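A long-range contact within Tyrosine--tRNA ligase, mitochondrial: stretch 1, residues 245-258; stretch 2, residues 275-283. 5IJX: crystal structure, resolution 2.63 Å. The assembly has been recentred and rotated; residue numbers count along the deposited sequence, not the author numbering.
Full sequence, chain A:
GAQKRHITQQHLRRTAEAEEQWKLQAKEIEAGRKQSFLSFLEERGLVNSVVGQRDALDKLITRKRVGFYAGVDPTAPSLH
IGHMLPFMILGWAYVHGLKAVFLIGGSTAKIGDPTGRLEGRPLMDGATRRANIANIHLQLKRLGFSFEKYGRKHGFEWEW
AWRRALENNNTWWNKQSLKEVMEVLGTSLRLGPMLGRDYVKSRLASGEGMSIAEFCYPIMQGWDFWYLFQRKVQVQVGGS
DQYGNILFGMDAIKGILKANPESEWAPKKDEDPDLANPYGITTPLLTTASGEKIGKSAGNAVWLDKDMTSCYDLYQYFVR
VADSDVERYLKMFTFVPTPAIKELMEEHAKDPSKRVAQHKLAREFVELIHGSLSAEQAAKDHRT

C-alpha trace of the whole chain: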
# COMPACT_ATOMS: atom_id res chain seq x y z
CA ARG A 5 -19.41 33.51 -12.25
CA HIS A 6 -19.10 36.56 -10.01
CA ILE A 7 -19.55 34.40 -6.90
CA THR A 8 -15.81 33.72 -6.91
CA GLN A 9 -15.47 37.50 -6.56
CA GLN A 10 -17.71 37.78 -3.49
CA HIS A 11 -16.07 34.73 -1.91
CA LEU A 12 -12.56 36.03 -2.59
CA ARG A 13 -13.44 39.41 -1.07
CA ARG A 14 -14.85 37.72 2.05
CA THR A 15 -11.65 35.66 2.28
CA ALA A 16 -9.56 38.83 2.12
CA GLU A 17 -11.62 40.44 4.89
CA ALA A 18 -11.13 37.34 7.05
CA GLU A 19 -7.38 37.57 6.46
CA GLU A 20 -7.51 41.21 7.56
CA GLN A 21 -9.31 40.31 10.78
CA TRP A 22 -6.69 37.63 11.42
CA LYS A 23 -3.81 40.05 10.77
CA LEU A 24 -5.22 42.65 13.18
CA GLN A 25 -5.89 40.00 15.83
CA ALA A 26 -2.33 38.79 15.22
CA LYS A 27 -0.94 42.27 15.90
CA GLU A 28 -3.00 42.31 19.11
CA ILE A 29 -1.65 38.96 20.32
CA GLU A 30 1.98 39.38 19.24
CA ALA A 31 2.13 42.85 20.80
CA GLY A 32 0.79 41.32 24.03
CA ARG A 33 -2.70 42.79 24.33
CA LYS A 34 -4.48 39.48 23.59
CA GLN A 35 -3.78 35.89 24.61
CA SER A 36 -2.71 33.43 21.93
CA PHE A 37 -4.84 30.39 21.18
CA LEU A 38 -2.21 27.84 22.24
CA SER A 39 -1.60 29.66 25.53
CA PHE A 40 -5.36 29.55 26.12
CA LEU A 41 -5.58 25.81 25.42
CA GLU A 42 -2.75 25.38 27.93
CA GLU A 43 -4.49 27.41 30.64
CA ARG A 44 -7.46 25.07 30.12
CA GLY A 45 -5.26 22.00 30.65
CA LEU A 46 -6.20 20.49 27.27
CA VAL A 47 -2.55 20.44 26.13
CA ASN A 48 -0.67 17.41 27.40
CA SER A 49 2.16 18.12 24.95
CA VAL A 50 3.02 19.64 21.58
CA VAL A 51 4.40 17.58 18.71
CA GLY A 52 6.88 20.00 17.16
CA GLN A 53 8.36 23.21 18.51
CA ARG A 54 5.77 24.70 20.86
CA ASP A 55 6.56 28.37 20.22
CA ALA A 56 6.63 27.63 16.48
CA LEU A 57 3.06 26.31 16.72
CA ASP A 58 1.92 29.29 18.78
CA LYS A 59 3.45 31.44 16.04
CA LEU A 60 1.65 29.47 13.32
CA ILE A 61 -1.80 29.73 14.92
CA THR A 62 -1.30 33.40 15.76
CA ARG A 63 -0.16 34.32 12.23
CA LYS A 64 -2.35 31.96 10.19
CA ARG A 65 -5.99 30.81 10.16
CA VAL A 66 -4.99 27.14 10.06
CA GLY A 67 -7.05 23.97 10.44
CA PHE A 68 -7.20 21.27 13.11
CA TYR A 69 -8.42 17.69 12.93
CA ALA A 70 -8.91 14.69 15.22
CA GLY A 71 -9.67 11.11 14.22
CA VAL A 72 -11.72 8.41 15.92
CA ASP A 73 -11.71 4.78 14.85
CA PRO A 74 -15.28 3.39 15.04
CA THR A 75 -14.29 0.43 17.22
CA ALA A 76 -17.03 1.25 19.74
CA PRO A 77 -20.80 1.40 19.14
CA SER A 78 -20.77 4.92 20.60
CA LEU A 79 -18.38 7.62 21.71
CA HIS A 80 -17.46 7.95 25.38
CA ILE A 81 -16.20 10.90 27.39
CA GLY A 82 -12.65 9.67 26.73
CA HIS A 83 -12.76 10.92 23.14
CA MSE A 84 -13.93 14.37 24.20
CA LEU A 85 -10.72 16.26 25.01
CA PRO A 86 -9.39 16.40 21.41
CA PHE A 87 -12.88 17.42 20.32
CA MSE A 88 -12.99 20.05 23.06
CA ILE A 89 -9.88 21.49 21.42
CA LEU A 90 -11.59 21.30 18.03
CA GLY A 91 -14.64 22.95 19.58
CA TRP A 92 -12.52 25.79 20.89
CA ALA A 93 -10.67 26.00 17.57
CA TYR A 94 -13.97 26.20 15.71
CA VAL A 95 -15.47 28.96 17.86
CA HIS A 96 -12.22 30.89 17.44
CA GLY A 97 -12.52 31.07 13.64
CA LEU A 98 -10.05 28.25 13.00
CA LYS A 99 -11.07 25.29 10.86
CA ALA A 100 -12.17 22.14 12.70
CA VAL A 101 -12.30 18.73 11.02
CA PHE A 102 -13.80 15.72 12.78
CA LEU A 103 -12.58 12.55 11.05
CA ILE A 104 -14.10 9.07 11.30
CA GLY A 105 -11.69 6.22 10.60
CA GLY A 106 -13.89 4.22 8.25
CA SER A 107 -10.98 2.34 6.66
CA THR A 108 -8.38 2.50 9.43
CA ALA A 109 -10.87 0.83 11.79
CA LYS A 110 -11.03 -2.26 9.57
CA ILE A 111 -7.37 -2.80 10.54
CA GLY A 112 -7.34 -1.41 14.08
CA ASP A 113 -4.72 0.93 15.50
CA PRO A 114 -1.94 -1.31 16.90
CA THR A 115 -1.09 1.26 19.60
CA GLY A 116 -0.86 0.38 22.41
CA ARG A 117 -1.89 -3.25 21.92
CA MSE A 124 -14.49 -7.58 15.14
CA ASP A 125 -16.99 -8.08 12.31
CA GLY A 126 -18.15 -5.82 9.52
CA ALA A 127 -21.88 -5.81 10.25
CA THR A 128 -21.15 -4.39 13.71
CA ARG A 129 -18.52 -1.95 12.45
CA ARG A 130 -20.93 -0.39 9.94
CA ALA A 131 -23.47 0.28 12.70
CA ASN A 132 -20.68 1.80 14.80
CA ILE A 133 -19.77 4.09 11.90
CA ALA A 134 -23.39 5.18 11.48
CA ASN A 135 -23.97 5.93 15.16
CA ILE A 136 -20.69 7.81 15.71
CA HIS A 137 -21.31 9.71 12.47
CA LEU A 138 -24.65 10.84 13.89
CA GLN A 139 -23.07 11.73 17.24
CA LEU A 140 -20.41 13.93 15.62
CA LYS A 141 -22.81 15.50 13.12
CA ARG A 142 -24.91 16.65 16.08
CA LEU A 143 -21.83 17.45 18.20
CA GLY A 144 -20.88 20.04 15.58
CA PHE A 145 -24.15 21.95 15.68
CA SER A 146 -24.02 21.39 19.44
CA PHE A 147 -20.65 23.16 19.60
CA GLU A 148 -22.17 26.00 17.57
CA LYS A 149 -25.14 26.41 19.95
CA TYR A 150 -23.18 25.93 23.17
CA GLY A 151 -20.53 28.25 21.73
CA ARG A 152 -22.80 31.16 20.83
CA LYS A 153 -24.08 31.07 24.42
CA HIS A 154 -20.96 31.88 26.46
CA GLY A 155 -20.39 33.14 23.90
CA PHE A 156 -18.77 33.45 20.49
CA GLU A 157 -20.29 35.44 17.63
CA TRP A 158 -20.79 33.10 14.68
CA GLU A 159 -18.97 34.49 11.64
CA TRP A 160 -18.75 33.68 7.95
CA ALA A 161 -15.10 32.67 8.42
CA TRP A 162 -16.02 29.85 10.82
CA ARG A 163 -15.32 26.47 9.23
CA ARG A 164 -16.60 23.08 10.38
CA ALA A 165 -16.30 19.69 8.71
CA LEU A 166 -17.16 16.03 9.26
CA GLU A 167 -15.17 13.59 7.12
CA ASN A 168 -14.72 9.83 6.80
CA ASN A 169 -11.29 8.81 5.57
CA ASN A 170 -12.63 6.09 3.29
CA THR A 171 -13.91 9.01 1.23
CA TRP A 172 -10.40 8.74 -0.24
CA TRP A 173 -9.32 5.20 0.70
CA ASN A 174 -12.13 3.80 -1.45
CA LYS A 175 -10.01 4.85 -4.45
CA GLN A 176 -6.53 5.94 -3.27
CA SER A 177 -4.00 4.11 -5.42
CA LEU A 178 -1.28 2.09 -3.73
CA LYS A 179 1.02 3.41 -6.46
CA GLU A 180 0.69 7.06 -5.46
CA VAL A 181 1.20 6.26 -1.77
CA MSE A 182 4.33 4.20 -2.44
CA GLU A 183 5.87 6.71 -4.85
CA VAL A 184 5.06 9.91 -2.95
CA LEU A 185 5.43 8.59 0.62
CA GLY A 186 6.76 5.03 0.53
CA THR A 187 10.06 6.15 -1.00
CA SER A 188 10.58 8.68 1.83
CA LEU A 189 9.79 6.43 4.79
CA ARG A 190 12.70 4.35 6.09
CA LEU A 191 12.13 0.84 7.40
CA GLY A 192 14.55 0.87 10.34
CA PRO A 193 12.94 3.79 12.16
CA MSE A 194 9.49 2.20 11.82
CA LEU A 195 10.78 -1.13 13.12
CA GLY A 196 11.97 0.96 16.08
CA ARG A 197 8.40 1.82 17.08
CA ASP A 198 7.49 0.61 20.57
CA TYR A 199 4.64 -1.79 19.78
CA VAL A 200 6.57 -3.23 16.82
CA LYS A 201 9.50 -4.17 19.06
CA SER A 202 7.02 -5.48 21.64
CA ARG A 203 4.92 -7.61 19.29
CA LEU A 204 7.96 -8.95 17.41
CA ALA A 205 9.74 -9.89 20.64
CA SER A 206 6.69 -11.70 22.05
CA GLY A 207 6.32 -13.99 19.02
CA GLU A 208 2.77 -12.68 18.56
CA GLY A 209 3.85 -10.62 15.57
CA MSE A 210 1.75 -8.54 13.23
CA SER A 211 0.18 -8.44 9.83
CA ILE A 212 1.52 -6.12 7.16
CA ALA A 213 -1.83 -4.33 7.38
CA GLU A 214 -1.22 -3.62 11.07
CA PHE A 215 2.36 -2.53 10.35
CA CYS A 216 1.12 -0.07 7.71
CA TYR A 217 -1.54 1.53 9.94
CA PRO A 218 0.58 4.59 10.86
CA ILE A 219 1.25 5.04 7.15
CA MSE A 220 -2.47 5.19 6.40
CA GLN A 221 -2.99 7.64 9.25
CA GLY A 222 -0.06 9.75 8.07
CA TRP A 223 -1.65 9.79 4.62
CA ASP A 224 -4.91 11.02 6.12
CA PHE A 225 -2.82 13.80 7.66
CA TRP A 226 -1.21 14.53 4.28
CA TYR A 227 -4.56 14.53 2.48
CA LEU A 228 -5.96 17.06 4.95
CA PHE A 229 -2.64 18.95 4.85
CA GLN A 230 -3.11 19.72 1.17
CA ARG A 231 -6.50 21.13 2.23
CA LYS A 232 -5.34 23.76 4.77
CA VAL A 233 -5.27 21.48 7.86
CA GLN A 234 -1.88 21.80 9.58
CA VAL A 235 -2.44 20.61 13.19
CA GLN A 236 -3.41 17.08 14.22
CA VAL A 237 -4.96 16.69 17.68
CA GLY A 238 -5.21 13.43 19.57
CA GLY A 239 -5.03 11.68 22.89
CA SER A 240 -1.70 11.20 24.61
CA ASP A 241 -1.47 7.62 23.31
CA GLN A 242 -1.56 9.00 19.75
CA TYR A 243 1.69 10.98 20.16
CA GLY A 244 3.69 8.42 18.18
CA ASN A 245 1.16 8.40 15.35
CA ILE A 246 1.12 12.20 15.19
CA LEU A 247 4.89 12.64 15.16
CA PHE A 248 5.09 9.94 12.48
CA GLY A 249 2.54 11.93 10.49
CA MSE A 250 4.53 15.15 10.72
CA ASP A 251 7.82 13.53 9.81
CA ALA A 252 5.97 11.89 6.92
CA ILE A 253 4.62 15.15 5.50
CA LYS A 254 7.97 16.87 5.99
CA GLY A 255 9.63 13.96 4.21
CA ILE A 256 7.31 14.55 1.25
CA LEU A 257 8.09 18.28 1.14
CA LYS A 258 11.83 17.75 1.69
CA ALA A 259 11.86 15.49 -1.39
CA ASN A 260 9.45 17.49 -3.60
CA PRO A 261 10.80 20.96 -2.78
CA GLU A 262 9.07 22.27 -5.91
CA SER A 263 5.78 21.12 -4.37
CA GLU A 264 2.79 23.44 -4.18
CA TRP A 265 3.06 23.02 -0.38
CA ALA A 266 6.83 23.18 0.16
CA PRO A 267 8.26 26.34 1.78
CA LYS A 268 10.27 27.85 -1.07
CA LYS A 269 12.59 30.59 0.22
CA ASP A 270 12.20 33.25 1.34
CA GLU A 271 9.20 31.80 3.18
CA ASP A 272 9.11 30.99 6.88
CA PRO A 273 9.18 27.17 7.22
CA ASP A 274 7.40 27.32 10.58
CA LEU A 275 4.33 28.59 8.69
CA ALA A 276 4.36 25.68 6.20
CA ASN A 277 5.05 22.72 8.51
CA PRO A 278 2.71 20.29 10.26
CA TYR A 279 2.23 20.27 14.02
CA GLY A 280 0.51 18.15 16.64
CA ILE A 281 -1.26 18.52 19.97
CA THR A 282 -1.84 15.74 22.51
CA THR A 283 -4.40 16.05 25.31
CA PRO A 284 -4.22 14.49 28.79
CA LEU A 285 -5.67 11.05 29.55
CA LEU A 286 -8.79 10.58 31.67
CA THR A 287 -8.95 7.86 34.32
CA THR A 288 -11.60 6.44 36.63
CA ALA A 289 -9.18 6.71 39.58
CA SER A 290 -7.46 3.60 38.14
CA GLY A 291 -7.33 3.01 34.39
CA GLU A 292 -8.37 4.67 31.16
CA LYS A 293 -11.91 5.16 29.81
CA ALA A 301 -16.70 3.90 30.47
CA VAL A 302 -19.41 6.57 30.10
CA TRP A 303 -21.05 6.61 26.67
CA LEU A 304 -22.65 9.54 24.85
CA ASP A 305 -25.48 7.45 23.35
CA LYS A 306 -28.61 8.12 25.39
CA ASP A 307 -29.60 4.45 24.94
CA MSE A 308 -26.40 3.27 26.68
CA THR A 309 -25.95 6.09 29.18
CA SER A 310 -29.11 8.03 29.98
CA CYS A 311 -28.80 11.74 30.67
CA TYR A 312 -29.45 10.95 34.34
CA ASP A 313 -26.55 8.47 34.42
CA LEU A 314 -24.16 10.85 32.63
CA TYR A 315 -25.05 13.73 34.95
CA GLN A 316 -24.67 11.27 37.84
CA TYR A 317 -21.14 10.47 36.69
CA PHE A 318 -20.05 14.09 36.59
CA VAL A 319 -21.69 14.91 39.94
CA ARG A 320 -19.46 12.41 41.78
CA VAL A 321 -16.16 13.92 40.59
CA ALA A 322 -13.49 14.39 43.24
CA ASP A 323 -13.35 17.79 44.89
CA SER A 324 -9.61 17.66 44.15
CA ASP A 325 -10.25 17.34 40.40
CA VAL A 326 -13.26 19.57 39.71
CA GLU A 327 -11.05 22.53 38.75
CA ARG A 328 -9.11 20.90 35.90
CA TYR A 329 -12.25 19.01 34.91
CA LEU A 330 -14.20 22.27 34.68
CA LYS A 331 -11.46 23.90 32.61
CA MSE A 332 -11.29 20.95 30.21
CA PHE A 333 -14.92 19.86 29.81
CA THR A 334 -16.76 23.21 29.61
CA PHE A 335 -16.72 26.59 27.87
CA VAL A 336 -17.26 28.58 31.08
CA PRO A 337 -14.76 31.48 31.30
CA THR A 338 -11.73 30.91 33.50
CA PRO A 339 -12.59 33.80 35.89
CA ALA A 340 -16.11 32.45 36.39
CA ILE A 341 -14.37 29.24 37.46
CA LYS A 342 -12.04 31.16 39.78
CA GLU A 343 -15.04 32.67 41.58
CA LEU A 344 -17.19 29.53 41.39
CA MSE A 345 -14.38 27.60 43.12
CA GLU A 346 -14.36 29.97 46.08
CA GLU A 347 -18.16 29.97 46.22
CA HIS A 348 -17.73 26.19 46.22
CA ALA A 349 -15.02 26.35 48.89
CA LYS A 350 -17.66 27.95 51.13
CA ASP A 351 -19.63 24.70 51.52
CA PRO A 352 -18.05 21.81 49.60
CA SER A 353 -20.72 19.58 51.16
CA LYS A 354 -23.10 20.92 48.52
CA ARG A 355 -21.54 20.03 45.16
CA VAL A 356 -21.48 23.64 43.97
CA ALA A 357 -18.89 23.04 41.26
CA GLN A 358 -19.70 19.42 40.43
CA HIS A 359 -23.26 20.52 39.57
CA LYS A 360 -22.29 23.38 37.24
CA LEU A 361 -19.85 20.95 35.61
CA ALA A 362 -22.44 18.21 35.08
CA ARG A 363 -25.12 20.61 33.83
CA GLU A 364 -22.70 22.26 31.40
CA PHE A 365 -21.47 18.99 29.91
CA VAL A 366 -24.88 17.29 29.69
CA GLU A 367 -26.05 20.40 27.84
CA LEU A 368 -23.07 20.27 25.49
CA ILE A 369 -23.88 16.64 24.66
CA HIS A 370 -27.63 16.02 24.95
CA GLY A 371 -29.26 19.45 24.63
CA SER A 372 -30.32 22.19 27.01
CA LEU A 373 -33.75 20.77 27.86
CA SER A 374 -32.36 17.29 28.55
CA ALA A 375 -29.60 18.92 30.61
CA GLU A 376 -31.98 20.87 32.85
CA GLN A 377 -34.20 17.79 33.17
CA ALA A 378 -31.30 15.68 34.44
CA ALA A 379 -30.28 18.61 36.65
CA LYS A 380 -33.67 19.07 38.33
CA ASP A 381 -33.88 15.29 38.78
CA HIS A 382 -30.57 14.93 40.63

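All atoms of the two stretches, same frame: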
# COMPACT_ATOMS: atom_id res chain seq x y z
N ASN A 245 1.79 8.33 16.67
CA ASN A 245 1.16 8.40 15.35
C ASN A 245 1.20 9.81 14.79
O ASN A 245 1.30 9.99 13.58
CB ASN A 245 -0.28 7.90 15.42
CG ASN A 245 -0.38 6.39 15.56
OD1 ASN A 245 0.61 5.68 15.36
ND2 ASN A 245 -1.56 5.90 15.88
N ILE A 246 1.13 10.82 15.66
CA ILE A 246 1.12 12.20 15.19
C ILE A 246 2.51 12.61 14.73
O ILE A 246 2.69 13.14 13.63
CB ILE A 246 0.58 13.14 16.30
CG1 ILE A 246 -0.91 12.88 16.51
CG2 ILE A 246 0.83 14.59 15.93
CD1 ILE A 246 -1.50 13.59 17.70
N LEU A 247 3.52 12.37 15.57
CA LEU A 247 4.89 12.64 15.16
C LEU A 247 5.18 11.97 13.82
O LEU A 247 5.61 12.62 12.86
CB LEU A 247 5.86 12.15 16.23
CG LEU A 247 7.34 12.46 16.02
CD1 LEU A 247 7.57 13.94 15.82
CD2 LEU A 247 8.14 11.96 17.21
N PHE A 248 4.91 10.66 13.73
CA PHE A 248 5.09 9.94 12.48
C PHE A 248 4.42 10.66 11.32
O PHE A 248 4.97 10.73 10.21
CB PHE A 248 4.55 8.51 12.60
CG PHE A 248 4.72 7.68 11.36
CD1 PHE A 248 5.75 6.77 11.26
CD2 PHE A 248 3.84 7.81 10.29
CE1 PHE A 248 5.92 6.00 10.12
CE2 PHE A 248 4.00 7.05 9.15
CZ PHE A 248 5.04 6.14 9.06
N GLY A 249 3.21 11.17 11.54
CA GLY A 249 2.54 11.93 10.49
C GLY A 249 3.36 13.13 10.06
O GLY A 249 3.64 13.31 8.87
N MSE A 250 3.78 13.95 11.02
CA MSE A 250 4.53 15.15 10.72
C MSE A 250 5.77 14.80 9.92
O MSE A 250 5.95 15.26 8.79
CB MSE A 250 4.91 15.88 12.00
CG MSE A 250 3.72 16.36 12.80
SE MSE A 250 4.24 16.98 14.56
CE MSE A 250 5.87 17.94 14.07
N ASP A 251 6.62 13.95 10.51
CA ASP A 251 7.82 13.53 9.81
C ASP A 251 7.51 13.00 8.42
O ASP A 251 8.31 13.18 7.49
CB ASP A 251 8.56 12.46 10.62
CG ASP A 251 9.12 13.01 11.92
OD1 ASP A 251 9.23 14.25 12.04
OD2 ASP A 251 9.45 12.20 12.82
N ALA A 252 6.35 12.36 8.25
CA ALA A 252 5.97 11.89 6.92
C ALA A 252 5.78 13.06 5.97
O ALA A 252 6.42 13.15 4.92
CB ALA A 252 4.71 11.03 7.01
N ILE A 253 4.91 14.00 6.35
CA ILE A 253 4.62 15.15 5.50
C ILE A 253 5.91 15.90 5.18
O ILE A 253 6.20 16.20 4.02
CB ILE A 253 3.58 16.07 6.16
CG1 ILE A 253 2.24 15.34 6.28
CG2 ILE A 253 3.43 17.37 5.36
CD1 ILE A 253 1.19 16.10 7.05
N LYS A 254 6.69 16.22 6.22
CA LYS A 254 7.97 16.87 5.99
C LYS A 254 8.79 16.09 4.98
O LYS A 254 9.32 16.66 4.01
CB LYS A 254 8.72 17.02 7.32
CG LYS A 254 8.05 18.00 8.28
CD LYS A 254 8.75 18.06 9.63
CE LYS A 254 8.13 19.14 10.51
NZ LYS A 254 8.53 19.01 11.95
N GLY A 255 8.87 14.77 5.15
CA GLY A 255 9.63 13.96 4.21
C GLY A 255 9.16 14.17 2.78
O GLY A 255 9.97 14.23 1.85
N ILE A 256 7.85 14.29 2.59
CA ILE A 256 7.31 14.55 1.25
C ILE A 256 7.81 15.90 0.75
O ILE A 256 8.30 16.02 -0.38
CB ILE A 256 5.77 14.48 1.28
CG1 ILE A 256 5.33 13.04 1.56
CG2 ILE A 256 5.19 14.98 -0.04
CD1 ILE A 256 3.84 12.88 1.73
N LEU A 257 7.69 16.94 1.58
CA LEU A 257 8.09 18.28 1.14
C LEU A 257 9.60 18.34 0.92
O LEU A 257 10.06 18.93 -0.07
CB LEU A 257 7.66 19.32 2.17
CG LEU A 257 6.18 19.33 2.55
CD1 LEU A 257 5.94 20.36 3.65
CD2 LEU A 257 5.29 19.63 1.35
N LYS A 258 10.38 17.73 1.81
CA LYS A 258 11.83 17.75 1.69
C LYS A 258 12.33 17.03 0.45
O LYS A 258 13.49 17.21 0.07
CB LYS A 258 12.46 17.14 2.94
CG LYS A 258 13.98 17.22 2.98
N LEU A 275 5.69 28.33 9.15
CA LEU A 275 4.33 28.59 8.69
C LEU A 275 3.84 27.56 7.68
O LEU A 275 2.65 27.57 7.34
CB LEU A 275 4.24 29.99 8.08
CG LEU A 275 4.55 31.15 9.03
CD1 LEU A 275 4.51 32.48 8.29
CD2 LEU A 275 3.58 31.17 10.20
N ALA A 276 4.72 26.69 7.19
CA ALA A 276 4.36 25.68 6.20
C ALA A 276 4.37 24.26 6.75
O ALA A 276 3.97 23.34 6.03
CB ALA A 276 5.31 25.76 5.00
N ASN A 277 4.81 24.06 7.99
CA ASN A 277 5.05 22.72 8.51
C ASN A 277 3.85 22.19 9.27
O ASN A 277 2.97 22.95 9.70
CB ASN A 277 6.27 22.73 9.44
CG ASN A 277 7.58 22.69 8.68
OD1 ASN A 277 7.60 22.74 7.46
ND2 ASN A 277 8.68 22.60 9.42
N PRO A 278 3.77 20.87 9.44
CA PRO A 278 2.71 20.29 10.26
C PRO A 278 3.08 20.24 11.74
O PRO A 278 4.26 20.17 12.11
CB PRO A 278 2.59 18.87 9.68
CG PRO A 278 3.98 18.54 9.27
CD PRO A 278 4.57 19.84 8.77
N TYR A 279 2.05 20.29 12.58
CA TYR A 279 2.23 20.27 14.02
C TYR A 279 1.19 19.35 14.65
O TYR A 279 0.20 18.96 14.02
CB TYR A 279 2.13 21.68 14.63
CG TYR A 279 3.18 22.65 14.14
CD1 TYR A 279 4.35 22.85 14.86
CD2 TYR A 279 3.01 23.36 12.96
CE1 TYR A 279 5.32 23.74 14.42
CE2 TYR A 279 3.97 24.25 12.52
CZ TYR A 279 5.12 24.44 13.25
OH TYR A 279 6.07 25.33 12.81
N GLY A 280 1.42 19.02 15.92
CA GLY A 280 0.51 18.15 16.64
C GLY A 280 0.24 18.67 18.04
O GLY A 280 1.04 19.41 18.62
N ILE A 281 -0.90 18.26 18.58
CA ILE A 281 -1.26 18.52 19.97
C ILE A 281 -1.83 17.24 20.57
O ILE A 281 -2.68 16.59 19.97
CB ILE A 281 -2.28 19.67 20.10
CG1 ILE A 281 -1.73 20.95 19.46
CG2 ILE A 281 -2.60 19.93 21.58
CD1 ILE A 281 -2.72 22.09 19.41
N THR A 282 -1.35 16.90 21.77
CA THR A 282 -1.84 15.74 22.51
C THR A 282 -2.45 16.22 23.81
O THR A 282 -1.85 17.03 24.53
CB THR A 282 -0.72 14.73 22.79
OG1 THR A 282 0.34 15.38 23.51
CG2 THR A 282 -0.18 14.15 21.49
N THR A 283 -3.65 15.72 24.11
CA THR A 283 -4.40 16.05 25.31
C THR A 283 -4.06 15.08 26.44
O THR A 283 -3.50 14.01 26.20
CB THR A 283 -5.89 15.98 25.03
OG1 THR A 283 -6.28 14.62 24.85
CG2 THR A 283 -6.24 16.78 23.78

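Residues 245-258 form one unbroken run of helix, part of a longer helix that extends beyond the stretch in both directions. Its main chain is satisfied internally by i to i+4 hydrogen bonds, such as Met250 N to Ile246 O at 2.9 Å and Lys254 N to Met250 O at 2.8 Å. The second stretch begins as loop and becomes an extended strand from Tyr279. Helix and strand run almost exactly antiparallel, at 176° between their N-to-C directions, and their axes approach to 8.2 Å. The register follows from this: Ile246 lies nearest Gly280 (CA to CA 6.2 Å), Met250 nearest Pro278 (CA to CA 5.5 Å), and Lys254 nearest Asn277 (CA to CA 7.0 Å). Ascending the helix therefore means descending the second stretch.

No hydrogen bond joins the two stretches. With the helical backbone groups already paired along their own axis, the contact rests on helix side chains packed against the backbone of the second stretch and against the Pro278 ring, and it buries 436 Å² in total. Ile246, Met250, Ile253 and Leu257 all direct their CA-to-CB bonds toward the other stretch; their spacing of three or four residues matches the helical repeat and places them along one side of the helix.

Pro278 is the centre of the contact and has the largest covered area of any residue in it. Its compact, apolar ring lies against the helix, with CG 3.9 Å from Met250 CB and 4.0 Å from Ile253 CB. Both are van der Waals contacts between carbon atoms. Proline suits the place chemically as well: lacking an amide hydrogen, it brings no backbone donor to an apolar surface. Lys254 adds the aliphatic part of its chain, its CG lying 4.0 Å from Pro278 CD.

Met250, present as selenomethionine, is long and unbranched, and so can follow the backbone from Pro278 into the strand. Its CE reaches 3.4 Å from Pro278 O, while SE, standing where the sulfur of methionine would be, lies 3.7 Å from Gly280 N and 3.9 Å from Tyr279 C.

Gly280 allows the closest fit at the strand. Ile246 CG2 sits 3.6 Å from Gly280 CA, in space that a side chain would need: an ideal CB on Gly280 would fall only 2.3 Å from Ile246 CG2, a clear clash. The other end of the isoleucine extends further along the strand, where CD1 lies 3.9 Å from Ile281 O and 4.1 Å from Thr282 CG2. Threonine thus offers a methyl to this contact, while its hydroxyl is hydrogen-bonded elsewhere in the structure. Tyr279 and Ile281 point their CA-to-CB bonds away from the helix.

Toward the later part of the helix the contact becomes looser and more polar. Lys254 leaves the backbone sideways, but its extended chain comes nearer, bringing CE to 3.7 Å from Asn277 ND2; this is packing, not a hydrogen bond. Beyond it, Leu257 CD1 approaches Ala276 O at 4.3 Å, a light van der Waals touch of a methyl on a loop carbonyl.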